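Local coordinates for protein organophosphorus hydrolase (Pseudomonas pseudoalcaligenes, PDB 4LE6) that probably hydrolyses organophosphate triesters as a dizinc phosphotriesterase with the metallo-beta-lactamase fold, at residues A[217-221]-A[232-236]; A[255-261]-A[276-280]. All coordinates share one frame; numbering follows the deposited sequence. Where two conformers were deposited one is given.

Contact 1 of 2, residues A[217-221]-A[232-236]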
loop_
_atom_site.group_PDB
_atom_site.type_symbol
_atom_site.label_atom_id
_atom_site.label_comp_id
_atom_site.label_asym_id
_atom_site.label_seq_id
_atom_site.Cartn_x
_atom_site.Cartn_y
_atom_site.Cartn_z
ATOM N N GLY A 217 20.957 -1.099 -18.732
ATOM C CA GLY A 217 20.118 -0.417 -17.766
ATOM C C GLY A 217 20.319 -0.906 -16.345
ATOM O O GLY A 217 19.716 -0.391 -15.413
ATOM N N VAL A 218 21.187 -1.894 -16.176
ATOM C CA VAL A 218 21.349 -2.557 -14.882
ATOM C C VAL A 218 22.797 -2.507 -14.422
ATOM O O VAL A 218 23.703 -2.903 -15.151
ATOM C CB VAL A 218 20.902 -4.016 -14.931
ATOM C CG1 VAL A 218 20.836 -4.582 -13.519
ATOM C CG2 VAL A 218 19.535 -4.121 -15.599
ATOM N N SER A 219 22.998 -2.025 -13.201
ATOM C CA SER A 219 24.345 -1.906 -12.640
ATOM C C SER A 219 24.363 -2.321 -11.165
ATOM O O SER A 219 23.334 -2.347 -10.508
ATOM C CB SER A 219 24.865 -0.478 -12.782
ATOM O OG SER A 219 23.953 0.435 -12.218
ATOM N N LEU A 220 25.550 -2.650 -10.669
ATOM C CA LEU A 220 25.752 -3.064 -9.288
ATOM C C LEU A 220 26.016 -1.882 -8.374
ATOM O O LEU A 220 26.777 -0.993 -8.721
ATOM C CB LEU A 220 26.976 -3.971 -9.215
ATOM C CG LEU A 220 26.666 -5.446 -9.396
ATOM C CD1 LEU A 220 25.955 -5.677 -10.721
ATOM C CD2 LEU A 220 27.960 -6.240 -9.320
ATOM N N VAL A 221 25.429 -1.910 -7.184
ATOM C CA VAL A 221 25.722 -0.931 -6.159
ATOM C C VAL A 221 26.128 -1.702 -4.903
ATOM O O VAL A 221 25.263 -2.221 -4.188
ATOM C CB VAL A 221 24.507 -0.030 -5.889
ATOM C CG1 VAL A 221 24.774 0.898 -4.705
ATOM C CG2 VAL A 221 24.160 0.774 -7.150
ATOM N N SER A 232 23.348 -4.217 -3.833
ATOM C CA SER A 232 22.116 -3.604 -4.307
ATOM C C SER A 232 22.188 -3.470 -5.826
ATOM O O SER A 232 23.278 -3.431 -6.379
ATOM C CB SER A 232 21.927 -2.225 -3.663
ATOM O OG SER A 232 21.939 -2.334 -2.253
ATOM N N TYR A 233 21.041 -3.400 -6.502
ATOM C CA TYR A 233 21.041 -3.307 -7.962
ATOM C C TYR A 233 20.294 -2.073 -8.451
ATOM O O TYR A 233 19.160 -1.829 -8.059
ATOM C CB TYR A 233 20.455 -4.583 -8.577
ATOM C CG TYR A 233 21.261 -5.825 -8.235
ATOM C CD1 TYR A 233 22.452 -6.117 -8.889
ATOM C CD2 TYR A 233 20.840 -6.687 -7.239
ATOM C CE1 TYR A 233 23.191 -7.243 -8.568
ATOM C CE2 TYR A 233 21.555 -7.810 -6.915
ATOM C CZ TYR A 233 22.736 -8.085 -7.580
ATOM O OH TYR A 233 23.444 -9.218 -7.243
ATOM N N LEU A 234 20.935 -1.322 -9.341
ATOM C CA LEU A 234 20.357 -0.097 -9.874
ATOM C C LEU A 234 19.854 -0.318 -11.304
ATOM O O LEU A 234 20.587 -0.836 -12.160
ATOM C CB LEU A 234 21.400 1.018 -9.835
ATOM C CG LEU A 234 20.976 2.402 -10.312
ATOM C CD1 LEU A 234 19.928 2.994 -9.385
ATOM C CD2 LEU A 234 22.224 3.283 -10.390
ATOM N N PHE A 235 18.593 0.060 -11.515
ATOM C CA PHE A 235 17.916 0.019 -12.806
ATOM C C PHE A 235 17.615 1.453 -13.224
ATOM O O PHE A 235 17.089 2.238 -12.421
ATOM C CB PHE A 235 16.614 -0.785 -12.701
ATOM C CG PHE A 235 16.833 -2.243 -12.480
ATOM C CD1 PHE A 235 17.152 -2.729 -11.228
ATOM C CD2 PHE A 235 16.769 -3.127 -13.536
ATOM C CE1 PHE A 235 17.400 -4.081 -11.046
ATOM C CE2 PHE A 235 17.007 -4.460 -13.358
ATOM C CZ PHE A 235 17.334 -4.939 -12.114
ATOM N N LYS A 236 17.979 1.800 -14.453
ATOM C CA LYS A 236 17.764 3.141 -15.002
ATOM C C LYS A 236 17.101 3.057 -16.365
ATOM O O LYS A 236 17.564 2.313 -17.233
ATOM C CB LYS A 236 19.095 3.851 -15.215
ATOM C CG LYS A 236 19.906 4.114 -13.962
ATOM C CD LYS A 236 21.092 5.027 -14.316
ATOM C CE LYS A 236 22.378 4.597 -13.629
ATOM N NZ LYS A 236 23.587 5.295 -14.194
HETATM O O HOH W 1 21.899 1.156 -13.775
#
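Val218 lays its CG1 methyl over one face of the Phe235 ring, toward the rim, in a CH-pi contact 4.1 Å from the ring centroid and 24° off the normal. The other methyl reaches the ring too, Val218 CG2 coming within 3.4 Å of Phe235 CE2; with CG1 anti to the backbone N (chi1 -169°), both branches lie along the aromatic side chain. The Tyr233 ring is met at its edge instead, where Leu220 CD1 lies near the ring plane, 3.8 Å from Tyr233 CE1. Its hydroxyl OH bonds to Leu137 O. These four side chains share the face of the sheet that is turned to Leu136, and Phe235 and Tyr233 also touch Ile103, so here one beta-sheet of the metallo-beta-lactamase sandwich meets strands of the other. The two segments form an antiparallel hairpin at the margin of their sheet, with strand 218-222 outermost within the chain. Ser219 and Leu234 exchange a pair of backbone bonds, as do Val221 and Ser232, and Lys236 N reaches Gly217 O at 3.0 Å. On the other face Ser219 OG packs 3.5 Å from Leu234 CB and holds a water at 2.7 Å, which in turn donates to Leu234 O. Val221 CG2 rests 3.9 Å from the same Leu234 CB, while Ser232 OG is engaged by Trp245 O and Ser223 OG.

Contact 2 of 2, residues A[255-261]-A[276-280]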
loop_
_atom_site.group_PDB
_atom_site.type_symbol
_atom_site.label_atom_id
_atom_site.label_comp_id
_atom_site.label_asym_id
_atom_site.label_seq_id
_atom_site.Cartn_x
_atom_site.Cartn_y
_atom_site.Cartn_z
ATOM N N GLN A 255 14.319 2.070 11.460
ATOM C CA GLN A 255 15.643 2.289 10.887
ATOM C C GLN A 255 15.719 3.408 9.845
ATOM O O GLN A 255 16.810 3.782 9.431
ATOM C CB GLN A 255 16.177 0.985 10.286
ATOM C CG GLN A 255 16.457 -0.104 11.331
ATOM C CD GLN A 255 16.971 -1.386 10.703
ATOM O OE1 GLN A 255 16.229 -2.088 10.027
ATOM N NE2 GLN A 255 18.246 -1.679 10.898
ATOM N N PHE A 256 14.579 3.922 9.394
ATOM C CA PHE A 256 14.587 5.183 8.665
ATOM C C PHE A 256 14.801 6.300 9.671
ATOM O O PHE A 256 15.738 7.100 9.533
ATOM C CB PHE A 256 13.293 5.383 7.886
ATOM C CG PHE A 256 13.229 4.585 6.605
ATOM C CD1 PHE A 256 13.880 5.028 5.469
ATOM C CD2 PHE A 256 12.503 3.407 6.535
ATOM C CE1 PHE A 256 13.810 4.301 4.276
ATOM C CE2 PHE A 256 12.433 2.680 5.351
ATOM C CZ PHE A 256 13.088 3.124 4.223
ATOM N N ALA A 257 13.970 6.335 10.712
ATOM C CA ALA A 257 14.118 7.370 11.739
ATOM C C ALA A 257 15.466 7.269 12.471
ATOM O O ALA A 257 16.080 8.286 12.803
ATOM C CB ALA A 257 12.976 7.299 12.730
ATOM N N LYS A 258 15.921 6.043 12.727
ATOM C CA LYS A 258 17.166 5.816 13.468
ATOM C C LYS A 258 18.034 4.761 12.772
ATOM O O LYS A 258 18.080 3.598 13.188
ATOM C CB LYS A 258 16.837 5.425 14.907
ATOM C CG LYS A 258 16.010 6.507 15.603
ATOM C CD LYS A 258 16.084 6.429 17.120
ATOM C CE LYS A 258 15.256 7.546 17.769
ATOM N NZ LYS A 258 15.074 7.356 19.238
ATOM N N PRO A 259 18.712 5.171 11.687
ATOM C CA PRO A 259 19.538 4.241 10.904
ATOM C C PRO A 259 20.643 3.634 11.755
ATOM O O PRO A 259 21.161 2.588 11.375
ATOM C CB PRO A 259 20.136 5.122 9.813
ATOM C CG PRO A 259 19.197 6.277 9.686
ATOM C CD PRO A 259 18.688 6.518 11.093
ATOM N N GLU A 260 20.954 4.241 12.903
ATOM C CA GLU A 260 22.018 3.712 13.764
ATOM C C GLU A 260 21.612 2.355 14.341
ATOM O O GLU A 260 22.464 1.574 14.759
ATOM C CB GLU A 260 22.386 4.673 14.918
ATOM C CG GLU A 260 21.262 4.930 15.930
ATOM C CD GLU A 260 20.410 6.129 15.570
ATOM O OE1 GLU A 260 20.262 6.418 14.363
ATOM O OE2 GLU A 260 19.891 6.790 16.500
ATOM N N VAL A 261 20.309 2.077 14.369
ATOM C CA VAL A 261 19.810 0.821 14.929
ATOM C C VAL A 261 20.217 -0.350 14.029
ATOM O O VAL A 261 20.081 -0.273 12.811
ATOM C CB VAL A 261 18.274 0.871 15.145
ATOM C CG1 VAL A 261 17.713 -0.503 15.519
ATOM C CG2 VAL A 261 17.928 1.882 16.242
ATOM N N ARG A 276 24.065 1.464 5.189
ATOM C CA ARG A 276 22.697 1.991 5.299
ATOM C C ARG A 276 22.670 3.533 5.299
ATOM O O ARG A 276 21.912 4.151 4.539
ATOM C CB ARG A 276 22.016 1.464 6.557
ATOM C CG ARG A 276 20.635 2.091 6.821
ATOM C CD ARG A 276 19.831 1.300 7.849
ATOM N NE ARG A 276 20.591 1.032 9.071
ATOM C CZ ARG A 276 21.152 -0.134 9.373
ATOM N NH1 ARG A 276 21.820 -0.267 10.502
ATOM N NH2 ARG A 276 21.063 -1.171 8.557
ATOM N N GLN A 277 23.499 4.152 6.137
ATOM C CA GLN A 277 23.574 5.621 6.170
ATOM C C GLN A 277 23.875 6.202 4.785
ATOM O O GLN A 277 23.195 7.144 4.311
ATOM C CB GLN A 277 24.636 6.065 7.162
ATOM C CG GLN A 277 24.235 5.834 8.612
ATOM C CD GLN A 277 23.330 6.931 9.174
ATOM O OE1 GLN A 277 22.740 7.723 8.431
ATOM N NE2 GLN A 277 23.222 6.980 10.498
ATOM N N ARG A 278 24.868 5.616 4.117
ATOM C CA ARG A 278 25.259 6.099 2.796
ATOM C C ARG A 278 24.146 5.937 1.762
ATOM O O ARG A 278 23.828 6.879 1.000
ATOM C CB ARG A 278 26.505 5.362 2.318
ATOM C CG ARG A 278 26.933 5.730 0.918
ATOM C CD ARG A 278 28.352 5.259 0.640
ATOM N NE ARG A 278 28.459 3.800 0.710
ATOM C CZ ARG A 278 28.159 2.974 -0.286
ATOM N NH1 ARG A 278 28.296 1.666 -0.120
ATOM N NH2 ARG A 278 27.724 3.440 -1.448
ATOM N N ILE A 279 23.572 4.742 1.710
ATOM C CA ILE A 279 22.533 4.453 0.730
ATOM C C ILE A 279 21.286 5.312 0.988
ATOM O O ILE A 279 20.625 5.767 0.048
ATOM C CB ILE A 279 22.180 2.952 0.741
ATOM C CG1 ILE A 279 23.376 2.114 0.240
ATOM C CG2 ILE A 279 20.937 2.657 -0.120
ATOM C CD1 ILE A 279 23.845 2.441 -1.175
ATOM N N LEU A 280 20.948 5.531 2.254
ATOM C CA LEU A 280 19.765 6.337 2.550
ATOM C C LEU A 280 20.036 7.762 2.101
ATOM O O LEU A 280 19.189 8.390 1.438
ATOM C CB LEU A 280 19.430 6.309 4.040
ATOM C CG LEU A 280 18.792 5.024 4.566
ATOM C CD1 LEU A 280 18.743 5.075 6.091
ATOM C CD2 LEU A 280 17.392 4.824 3.978
#
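Residues 258-261 fold into a type I beta turn, closed by a bond from Val261 N to Lys258 O, and this turn presents Pro259 to one side of helix 269-286, where Pro259 and Gln277 have CA atoms 6.4 Å apart. The contact thus joins a loop that follows the short helix 252-255 to a helix on the outer side of the metallo-beta-lactamase sandwich. Its polar centre is Arg276, which turns its NE and NH1 edge to a single acceptor, Pro259 O. Arg276 NE donates to Pro259 O at 2.8 Å, in the carbonyl plane and on a lone pair, whereas Arg276 NH1 reaches Pro259 O at 3.1 Å, less straight, at 140°. The arginine leaves the helix extended and then bends at chi3 (51°), a turn that brings the guanidinium edge-on to the carbonyl. Arg276 NH2 is taken by Ile248 O, so both ends of this buried group are tied to main-chain oxygens, an arrangement likely to limit its rotation. Gln255 points its amide NE2 at one face of the guanidinium, the rest of the amide rising away and its plane turned 43° from that of the guanidinium, and its OE1 is held by the backbone nitrogens of Leu250 and Asn251. Beside this polar cluster the contact turns apolar. Leu280 spreads its two methyls between neighbours: CD1 meets Pro259 CG at 3.8 Å, and CD2 meets Phe256 CE1 at 3.6 Å. Trp245, Val303 and Tyr310 also pack against Leu280. Gln277, folded back at chi2, brings its amide across the proline, with NE2 3.7 Å from Pro259 CB. Gln255 NE2, lying 3.6 Å from Arg276 CZ over the centre of the guanidinium, donates to Val261 O from above the carbonyl plane.

Both segments of contact 1 precede those of contact 2 in the sequence, and the contact centres lie 20 Å apart, yet they touch: Val221 CG1 is 4.0 Å from Ile279 CD1 of helix 269-286. Strand 240-246 bridges them further, since Leu243 meets both Val221 and Ile279. Around the dizinc site, where Asp247 binds both metals, a zinc ion is about 11 Å from the side chain of Ser232 and about 10 Å from that of Gln255, neither a ligand. The side chain of Tyr233 is about 8 Å from that of His139, and that of Arg276 about 7 Å from that of His226. Ile248, next to Asp247 in sequence, touches Ser232 and accepts Arg276 NH2, connecting the two contacts.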